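Local coordinates for protein translation initiation factor eIF-2B (PDB 1VB5) that probably catalyses the exchange of GDP for GTP on initiation factor 2, as a regulatory subunit of the archaeal factor aIF2B, at residues T121-E124 with I125-A129; P145-E148 with G149-L152; D168-M171 with G172-R176; G199-L202 with L203-C207. All coordinates share one frame; numbering follows the deposited sequence.

In the fold
All four contacts are local, each within a helix or at the turn leading into one, and they follow one another along a Rossmann-like domain built on a mainly parallel sheet. Contacts 3 and 4 are the most closely joined: their centres lie about 9 Å apart and the C175-C207 disulfide, SG to SG 2.1 Å, ties their helices together. M171 of contact 3 also packs on L202 and L203 of contact 4. Contact 1 meets contact 2 where L123 CD1 lies 4.0 Å from L152 CD2, with centres about 17 Å apart. Contacts 2, 3 and 4 all touch the second subunit, whereas no other protein chain of the assembly reaches contact 1.

Contact 1 (T121-E124 with I125-A129)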
loop_
_atom_site.group_PDB
_atom_site.type_symbol
_atom_site.label_atom_id
_atom_site.label_comp_id
_atom_site.label_asym_id
_atom_site.label_seq_id
_atom_site.Cartn_x
_atom_site.Cartn_y
_atom_site.Cartn_z
ATOM N N THR B 121 20.951 0.819 -5.240
ATOM C CA THR B 121 21.177 1.108 -6.651
ATOM C C THR B 121 20.348 2.310 -7.089
ATOM O O THR B 121 20.857 3.219 -7.751
ATOM C CB THR B 121 20.822 -0.123 -7.517
ATOM O OG1 THR B 121 21.709 -1.201 -7.186
ATOM C CG2 THR B 121 20.951 0.196 -8.999
ATOM N N VAL B 122 19.069 2.325 -6.723
ATOM C CA VAL B 122 18.214 3.448 -7.089
ATOM C C VAL B 122 18.749 4.705 -6.410
ATOM O O VAL B 122 18.734 5.788 -6.991
ATOM C CB VAL B 122 16.748 3.209 -6.660
ATOM C CG1 VAL B 122 15.916 4.474 -6.893
ATOM C CG2 VAL B 122 16.164 2.047 -7.451
ATOM N N LEU B 123 19.223 4.552 -5.179
ATOM C CA LEU B 123 19.780 5.674 -4.428
ATOM C C LEU B 123 21.005 6.271 -5.140
ATOM O O LEU B 123 21.145 7.489 -5.232
ATOM C CB LEU B 123 20.164 5.221 -3.009
ATOM C CG LEU B 123 20.917 6.247 -2.152
ATOM C CD1 LEU B 123 20.105 7.536 -2.049
ATOM C CD2 LEU B 123 21.194 5.668 -0.770
ATOM N N GLU B 124 21.891 5.420 -5.656
ATOM C CA GLU B 124 23.067 5.933 -6.354
ATOM C C GLU B 124 22.696 6.566 -7.685
ATOM O O GLU B 124 23.383 7.476 -8.159
ATOM C CB GLU B 124 24.111 4.833 -6.554
ATOM C CG GLU B 124 24.857 4.484 -5.272
ATOM C CD GLU B 124 25.342 5.722 -4.521
ATOM O OE1 GLU B 124 26.018 6.573 -5.142
ATOM O OE2 GLU B 124 25.054 5.842 -3.307
ATOM N N ILE B 125 21.610 6.095 -8.290
ATOM C CA ILE B 125 21.152 6.674 -9.546
ATOM C C ILE B 125 20.722 8.104 -9.243
ATOM O O ILE B 125 21.081 9.047 -9.946
ATOM C CB ILE B 125 19.924 5.919 -10.126
ATOM C CG1 ILE B 125 20.346 4.540 -10.641
ATOM C CG2 ILE B 125 19.290 6.734 -11.251
ATOM C CD1 ILE B 125 19.195 3.718 -11.216
ATOM N N ILE B 126 19.943 8.253 -8.180
ATOM C CA ILE B 126 19.441 9.559 -7.782
ATOM C C ILE B 126 20.568 10.524 -7.400
ATOM O O ILE B 126 20.564 11.687 -7.806
ATOM C CB ILE B 126 18.420 9.396 -6.626
ATOM C CG1 ILE B 126 17.107 8.837 -7.194
ATOM C CG2 ILE B 126 18.180 10.714 -5.928
ATOM C CD1 ILE B 126 16.081 8.419 -6.134
ATOM N N ARG B 127 21.538 10.037 -6.637
ATOM C CA ARG B 127 22.662 10.860 -6.213
ATOM C C ARG B 127 23.530 11.307 -7.385
ATOM O O ARG B 127 23.989 12.452 -7.425
ATOM C CB ARG B 127 23.516 10.100 -5.199
ATOM C CG ARG B 127 22.925 10.074 -3.800
ATOM C CD ARG B 127 23.753 9.223 -2.854
ATOM N NE ARG B 127 23.373 9.479 -1.471
ATOM C CZ ARG B 127 23.660 8.677 -0.452
ATOM N NH1 ARG B 127 24.334 7.553 -0.655
ATOM N NH2 ARG B 127 23.261 9.000 0.773
ATOM N N THR B 128 23.760 10.403 -8.334
ATOM C CA THR B 128 24.573 10.728 -9.498
ATOM C C THR B 128 23.876 11.795 -10.340
ATOM O O THR B 128 24.525 12.684 -10.892
ATOM C CB THR B 128 24.834 9.480 -10.378
ATOM O OG1 THR B 128 25.588 8.516 -9.631
ATOM C CG2 THR B 128 25.617 9.864 -11.637
ATOM N N ALA B 129 22.551 11.709 -10.433
ATOM C CA ALA B 129 21.792 12.684 -11.212
ATOM C C ALA B 129 21.902 14.062 -10.569
ATOM O O ALA B 129 22.050 15.071 -11.262
ATOM C CB ALA B 129 20.320 12.261 -11.312
#
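T121, V122, L123 and E124 accept in turn the backbone N-H groups of I125, I126, R127 and T128, the i to i+4 pattern of an unbroken alpha-helix, with R127 N 2.9 Å from L123 O. The carbonyl oxygen of E124 takes a further bond, because T128 OG1 comes to 2.8 Å from E124 O on the opposite face of the carbonyl plane from T128 N. The hydroxyl reaches back along the helix with OG1 beside its own backbone N (chi1 -63°). One turn apart, E124 OE2 and R127 NH1 form a salt bridge of 3.2 Å. The oxygen lies close to the guanidinium plane, but the carboxylate is turned 59° against it, and a single oxygen makes the link. A bend of the glutamate chain at chi2 (-47°) brings the acid over toward the arginine. L123 covers the rim of one guanidinium face, its CD2 3.7 Å from R127 NH1 and its CD1 3.8 Å from R127 NE. The rest of the guanidinium is held by E155, at NH2, and by S159, at NE. Elsewhere on the helix V122 CG1 touches I126 CD1 at 4.0 Å. Helix 120-131 is the crossover of the beta-alpha-beta unit between strands 111-115 and 136-141; L123 and I126 pack on helix 148-158, T128 on helix 78-106, and I125 on both L99 of that helix and A217 of strand 214-217.

Contact 2 (P145-E148 with G149-L152); sequences PDYE and GLHL
Y147 hands its carbonyl to L150 at the start of helix 148-158, L150 N lying 3.1 Å from Y147 O, after Y147 itself has taken up a left-handed backbone conformation (phi 56°). The donor stands well above the plane of this carbonyl, as is consistent with an i to i+3 bond in a tight turn. E148 O is shared by two weak bonds, from H151 N at 3.0 Å and from L152 N at 3.3 Å, while the bond from L150 N to Y147 O holds the turn. H151 CB crowds the same glutamate oxygen, 3.1 Å from E148 O. Among the side chains, Y147 CB rests on L150 CD1 at 3.9 Å; the tyrosine ring itself leads away from the helix, with P145 O above the rim of one face. R241 of the second subunit makes a cation-pi contact with that ring and also packs on L150, which puts this turn in the dimer interface. E148 holds CG between its backbone N and carbonyl carbon (chi1 63°), which sets CG 3.4 Å from G149 N. Beyond CG the chain bends, and E148 OE2 bonds to S117 and forms a salt bridge with K197, partners that satisfy this buried acid oxygen. Such a turn, running from the carboxyl end of parallel strand 136-141 into the amino end of the following helix, belongs to the Rossmann-like topology expected of this family.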
loop_
_atom_site.group_PDB
_atom_site.type_symbol
_atom_site.label_atom_id
_atom_site.label_comp_id
_atom_site.label_asym_id
_atom_site.label_seq_id
_atom_site.Cartn_x
_atom_site.Cartn_y
_atom_site.Cartn_z
ATOM N N PRO B 145 6.382 -3.420 6.487
ATOM C CA PRO B 145 6.242 -3.060 7.901
ATOM C C PRO B 145 7.532 -2.601 8.587
ATOM O O PRO B 145 7.488 -2.127 9.719
ATOM C CB PRO B 145 5.725 -4.348 8.510
ATOM C CG PRO B 145 6.576 -5.361 7.803
ATOM C CD PRO B 145 6.554 -4.877 6.344
ATOM N N ASP B 146 8.670 -2.745 7.910
ATOM C CA ASP B 146 9.957 -2.370 8.503
ATOM C C ASP B 146 10.389 -0.938 8.223
ATOM O O ASP B 146 11.375 -0.462 8.776
ATOM C CB ASP B 146 11.044 -3.332 8.027
ATOM C CG ASP B 146 10.745 -4.763 8.409
ATOM O OD1 ASP B 146 10.633 -5.029 9.626
ATOM O OD2 ASP B 146 10.613 -5.613 7.499
ATOM N N TYR B 147 9.655 -0.264 7.348
ATOM C CA TYR B 147 9.935 1.124 7.012
ATOM C C TYR B 147 11.345 1.407 6.493
ATOM O O TYR B 147 11.970 2.388 6.888
ATOM C CB TYR B 147 9.636 2.011 8.226
ATOM C CG TYR B 147 8.207 1.892 8.715
ATOM C CD1 TYR B 147 7.927 1.581 10.044
ATOM C CD2 TYR B 147 7.135 2.057 7.839
ATOM C CE1 TYR B 147 6.616 1.431 10.486
ATOM C CE2 TYR B 147 5.823 1.911 8.266
ATOM C CZ TYR B 147 5.569 1.599 9.589
ATOM O OH TYR B 147 4.268 1.456 10.017
ATOM N N GLU B 148 11.841 0.560 5.597
ATOM C CA GLU B 148 13.168 0.770 5.030
ATOM C C GLU B 148 13.118 2.045 4.182
ATOM O O GLU B 148 14.151 2.624 3.838
ATOM C CB GLU B 148 13.582 -0.425 4.160
ATOM C CG GLU B 148 12.686 -0.659 2.945
ATOM C CD GLU B 148 11.522 -1.612 3.220
ATOM O OE1 GLU B 148 11.122 -1.778 4.400
ATOM O OE2 GLU B 148 11.000 -2.190 2.241
ATOM N N GLY B 149 11.906 2.483 3.851
ATOM C CA GLY B 149 11.752 3.685 3.052
ATOM C C GLY B 149 12.257 4.913 3.791
ATOM O O GLY B 149 12.722 5.875 3.175
ATOM N N LEU B 150 12.160 4.888 5.115
ATOM C CA LEU B 150 12.620 6.017 5.906
ATOM C C LEU B 150 14.139 6.052 5.851
ATOM O O LEU B 150 14.741 7.113 5.971
ATOM C CB LEU B 150 12.120 5.910 7.353
ATOM C CG LEU B 150 10.596 6.029 7.485
ATOM C CD1 LEU B 150 10.178 5.847 8.945
ATOM C CD2 LEU B 150 10.146 7.395 6.965
ATOM N N HIS B 151 14.761 4.892 5.666
ATOM C CA HIS B 151 16.211 4.855 5.550
ATOM C C HIS B 151 16.589 5.611 4.265
ATOM O O HIS B 151 17.563 6.357 4.238
ATOM C CB HIS B 151 16.706 3.409 5.482
ATOM C CG HIS B 151 18.170 3.287 5.186
ATOM N ND1 HIS B 151 19.133 3.977 5.891
ATOM C CD2 HIS B 151 18.834 2.561 4.256
ATOM C CE1 HIS B 151 20.326 3.683 5.407
ATOM N NE2 HIS B 151 20.172 2.825 4.414
ATOM N N LEU B 152 15.800 5.426 3.208
ATOM C CA LEU B 152 16.049 6.113 1.941
ATOM C C LEU B 152 15.936 7.624 2.170
ATOM O O LEU B 152 16.761 8.400 1.683
ATOM C CB LEU B 152 15.017 5.694 0.887
ATOM C CG LEU B 152 15.312 5.858 -0.613
ATOM C CD1 LEU B 152 14.005 6.188 -1.341
ATOM C CD2 LEU B 152 16.336 6.937 -0.872
#

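Contact 3 (D168-M171 with G172-R176)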
loop_
_atom_site.group_PDB
_atom_site.type_symbol
_atom_site.label_atom_id
_atom_site.label_comp_id
_atom_site.label_asym_id
_atom_site.label_seq_id
_atom_site.Cartn_x
_atom_site.Cartn_y
_atom_site.Cartn_z
ATOM N N ASP B 168 2.384 3.454 1.866
ATOM C CA ASP B 168 2.273 2.587 0.693
ATOM C C ASP B 168 0.917 2.719 -0.020
ATOM O O ASP B 168 0.850 2.745 -1.251
ATOM C CB ASP B 168 2.501 1.115 1.081
ATOM C CG ASP B 168 3.822 0.886 1.835
ATOM O OD1 ASP B 168 4.700 1.777 1.813
ATOM O OD2 ASP B 168 3.989 -0.199 2.441
ATOM N N ALA B 169 -0.162 2.809 0.751
ATOM C CA ALA B 169 -1.497 2.906 0.173
ATOM C C ALA B 169 -1.755 4.181 -0.632
ATOM O O ALA B 169 -2.772 4.291 -1.324
ATOM C CB ALA B 169 -2.548 2.755 1.276
ATOM N N GLN B 170 -0.839 5.144 -0.558
ATOM C CA GLN B 170 -1.005 6.398 -1.294
ATOM C C GLN B 170 -0.309 6.407 -2.664
ATOM O O GLN B 170 -0.379 7.401 -3.387
ATOM C CB GLN B 170 -0.485 7.570 -0.457
ATOM C CG GLN B 170 -1.446 8.097 0.603
ATOM C CD GLN B 170 -0.801 9.175 1.465
ATOM O OE1 GLN B 170 -0.129 8.875 2.451
ATOM N NE2 GLN B 170 -0.983 10.429 1.083
ATOM N N MET B 171 0.352 5.306 -3.017
ATOM C CA MET B 171 1.069 5.219 -4.291
ATOM C C MET B 171 0.217 5.574 -5.505
ATOM O O MET B 171 0.714 6.176 -6.456
ATOM C CB MET B 171 1.676 3.824 -4.473
ATOM C CG MET B 171 2.795 3.531 -3.498
ATOM S SD MET B 171 3.712 2.027 -3.883
ATOM C CE MET B 171 2.465 0.746 -3.571
ATOM N N GLY B 172 -1.059 5.200 -5.474
ATOM C CA GLY B 172 -1.946 5.511 -6.584
ATOM C C GLY B 172 -2.255 6.993 -6.688
ATOM O O GLY B 172 -2.400 7.531 -7.785
ATOM N N LEU B 173 -2.366 7.666 -5.547
ATOM C CA LEU B 173 -2.644 9.097 -5.548
ATOM C C LEU B 173 -1.442 9.881 -6.058
ATOM O O LEU B 173 -1.594 10.935 -6.669
ATOM C CB LEU B 173 -2.977 9.580 -4.138
ATOM C CG LEU B 173 -4.346 9.193 -3.584
ATOM C CD1 LEU B 173 -4.322 9.315 -2.065
ATOM C CD2 LEU B 173 -5.425 10.087 -4.210
ATOM N N PHE B 174 -0.244 9.371 -5.807
ATOM C CA PHE B 174 0.938 10.086 -6.255
ATOM C C PHE B 174 1.607 9.710 -7.591
ATOM O O PHE B 174 2.412 10.505 -8.067
ATOM C CB PHE B 174 1.986 10.113 -5.134
ATOM C CG PHE B 174 1.604 10.993 -3.972
ATOM C CD1 PHE B 174 0.763 10.523 -2.966
ATOM C CD2 PHE B 174 2.064 12.305 -3.899
ATOM C CE1 PHE B 174 0.383 11.347 -1.901
ATOM C CE2 PHE B 174 1.693 13.142 -2.838
ATOM C CZ PHE B 174 0.849 12.660 -1.837
ATOM N N CYS B 175 1.317 8.548 -8.203
ATOM C CA CYS B 175 1.958 8.257 -9.509
ATOM C C CYS B 175 1.538 9.476 -10.337
ATOM O O CYS B 175 2.328 10.025 -11.105
ATOM C CB CYS B 175 1.448 6.959 -10.225
ATOM S SG CYS B 175 2.307 5.335 -9.985
ATOM N N ARG B 176 0.291 9.901 -10.134
ATOM C CA ARG B 176 -0.292 11.057 -10.813
ATOM C C ARG B 176 0.626 12.279 -10.866
ATOM O O ARG B 176 0.731 12.936 -11.899
ATOM C CB ARG B 176 -1.604 11.454 -10.121
ATOM C CG ARG B 176 -2.831 10.712 -10.639
ATOM C CD ARG B 176 -3.976 10.679 -9.630
ATOM N NE ARG B 176 -4.210 11.966 -8.982
ATOM C CZ ARG B 176 -5.265 12.238 -8.217
ATOM N NH1 ARG B 176 -6.194 11.314 -8.003
ATOM N NH2 ARG B 176 -5.391 13.433 -7.658
HETATM O O HOH W 1 -3.111 5.198 -3.726
#
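Q170 O binds two backbone donors of the following turn: F174 N, 3.1 Å away and nearly in line with the C=O bond, and L173 N, a weak bond of 2.9 Å at a poor angle (122°). M171 O receives C175 N at 3.0 Å. A water supplements these bonds, donating to A169 O at 2.6 Å and accepting from L173 N at 3.2 Å, so it bridges the 3-10 turn to the helix and backs up the weakly bonded amide. The same Q170 O lies in the plane of the F174 ring at its edge, 3.4 Å from F174 CD1. CG of F174 sits next to the backbone N (chi1 -70°), which carries the ring back alongside that carbonyl, edge-on. Nonpolar contact also comes chiefly from F174, whose side chain runs beside that of Q170 and points the same way; beyond, it packs on I139 of strand 136-141 and on I166 of strand 163-166. Cutting F174 back to an alanine would probably open a gap against I139 and I166 and remove one neighbour of the Q170 side chain. L173 CD1 adds a looser touch, 4.1 Å from Q170 CG. The covalent link is the disulfide from C175 to C207. Chemically, then, one weak amide, L173 N, is backed by a water beside two regular helix bonds, and the sulfur-sulfur bond ties this short helix to helix 200-209.

Contact 4 (G199-L202 with L203-C207); sequences GTYL and LALAC
G199, at the N-cap position, gives its carbonyl to L203, with L203 N 3.1 Å from G199 O and in the carbonyl plane. Its positive phi (113°) would jam any side chain against the preceding carbonyl, so glycine is called for. T200 follows, its O taking A204 N at 2.8 Å while its hydroxyl bonds to K197 O and N196 ND2, fastening the helix start to the strand before it. Y201 O accepts L205 N at 2.8 Å, and the two side chains also meet: L205 CD1 sits over one face of the ring, 3.8 Å from its centroid, in an i to i+4 CH-pi contact, and 3.6 Å from Y201 CZ. With CG anti to the amide N (chi1 172°), the ring stands out from the helix, and L205, one turn on, reaches back over its face. Serine instead of Y201 would probably strip L205 of this aromatic cover and expose a gap beside P255. Last comes L202, whose O binds A206 N at 3.0 Å in a nearly straight bond (168°). Across the dimer interface, L202 of the second subunit packs on A206. This glycine-capped helix leads into parallel strand 214-217 of the main sheet, a topology consistent with a Rossmann-like domain.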
loop_
_atom_site.group_PDB
_atom_site.type_symbol
_atom_site.label_atom_id
_atom_site.label_comp_id
_atom_site.label_asym_id
_atom_site.label_seq_id
_atom_site.Cartn_x
_atom_site.Cartn_y
_atom_site.Cartn_z
ATOM N N GLY B 199 4.222 -4.630 -3.110
ATOM C CA GLY B 199 3.652 -3.320 -3.362
ATOM C C GLY B 199 4.126 -2.713 -4.676
ATOM O O GLY B 199 3.451 -1.846 -5.238
ATOM N N THR B 200 5.282 -3.165 -5.164
ATOM C CA THR B 200 5.847 -2.659 -6.414
ATOM C C THR B 200 4.866 -2.891 -7.560
ATOM O O THR B 200 4.715 -2.048 -8.445
ATOM C CB THR B 200 7.190 -3.368 -6.751
ATOM O OG1 THR B 200 8.101 -3.221 -5.653
ATOM C CG2 THR B 200 7.808 -2.765 -8.003
ATOM N N TYR B 201 4.202 -4.043 -7.531
ATOM C CA TYR B 201 3.217 -4.404 -8.546
ATOM C C TYR B 201 2.115 -3.339 -8.594
ATOM O O TYR B 201 1.725 -2.878 -9.670
ATOM C CB TYR B 201 2.630 -5.782 -8.207
ATOM C CG TYR B 201 1.450 -6.225 -9.054
ATOM C CD1 TYR B 201 1.553 -6.326 -10.444
ATOM C CD2 TYR B 201 0.236 -6.576 -8.455
ATOM C CE1 TYR B 201 0.474 -6.770 -11.220
ATOM C CE2 TYR B 201 -0.848 -7.018 -9.220
ATOM C CZ TYR B 201 -0.724 -7.116 -10.596
ATOM O OH TYR B 201 -1.785 -7.574 -11.345
ATOM N N LEU B 202 1.624 -2.937 -7.424
ATOM C CA LEU B 202 0.567 -1.925 -7.361
ATOM C C LEU B 202 1.068 -0.603 -7.922
ATOM O O LEU B 202 0.334 0.107 -8.609
ATOM C CB LEU B 202 0.095 -1.724 -5.916
ATOM C CG LEU B 202 -0.368 -2.997 -5.206
ATOM C CD1 LEU B 202 -0.775 -2.677 -3.767
ATOM C CD2 LEU B 202 -1.524 -3.610 -5.981
ATOM N N LEU B 203 2.319 -0.269 -7.627
ATOM C CA LEU B 203 2.887 0.975 -8.132
ATOM C C LEU B 203 2.907 0.867 -9.654
ATOM O O LEU B 203 2.559 1.811 -10.366
ATOM C CB LEU B 203 4.322 1.165 -7.621
ATOM C CG LEU B 203 4.896 2.579 -7.479
ATOM C CD1 LEU B 203 6.414 2.532 -7.551
ATOM C CD2 LEU B 203 4.356 3.477 -8.551
ATOM N N ALA B 204 3.316 -0.302 -10.143
ATOM C CA ALA B 204 3.401 -0.542 -11.580
ATOM C C ALA B 204 2.033 -0.388 -12.240
ATOM O O ALA B 204 1.916 0.221 -13.302
ATOM C CB ALA B 204 3.968 -1.941 -11.849
ATOM N N LEU B 205 0.996 -0.928 -11.610
ATOM C CA LEU B 205 -0.348 -0.828 -12.179
ATOM C C LEU B 205 -0.833 0.612 -12.243
ATOM O O LEU B 205 -1.360 1.047 -13.262
ATOM C CB LEU B 205 -1.345 -1.667 -11.366
ATOM C CG LEU B 205 -1.148 -3.189 -11.392
ATOM C CD1 LEU B 205 -2.162 -3.861 -10.459
ATOM C CD2 LEU B 205 -1.313 -3.702 -12.816
ATOM N N ALA B 206 -0.646 1.356 -11.157
ATOM C CA ALA B 206 -1.100 2.746 -11.104
ATOM C C ALA B 206 -0.376 3.642 -12.097
ATOM O O ALA B 206 -0.979 4.500 -12.748
ATOM C CB ALA B 206 -0.918 3.299 -9.689
ATOM N N CYS B 207 0.931 3.456 -12.207
ATOM C CA CYS B 207 1.704 4.272 -13.121
ATOM C C CYS B 207 1.349 3.963 -14.590
ATOM O O CYS B 207 1.370 4.854 -15.442
ATOM C CB CYS B 207 3.196 4.083 -12.813
ATOM S SG CYS B 207 3.831 5.011 -11.356
#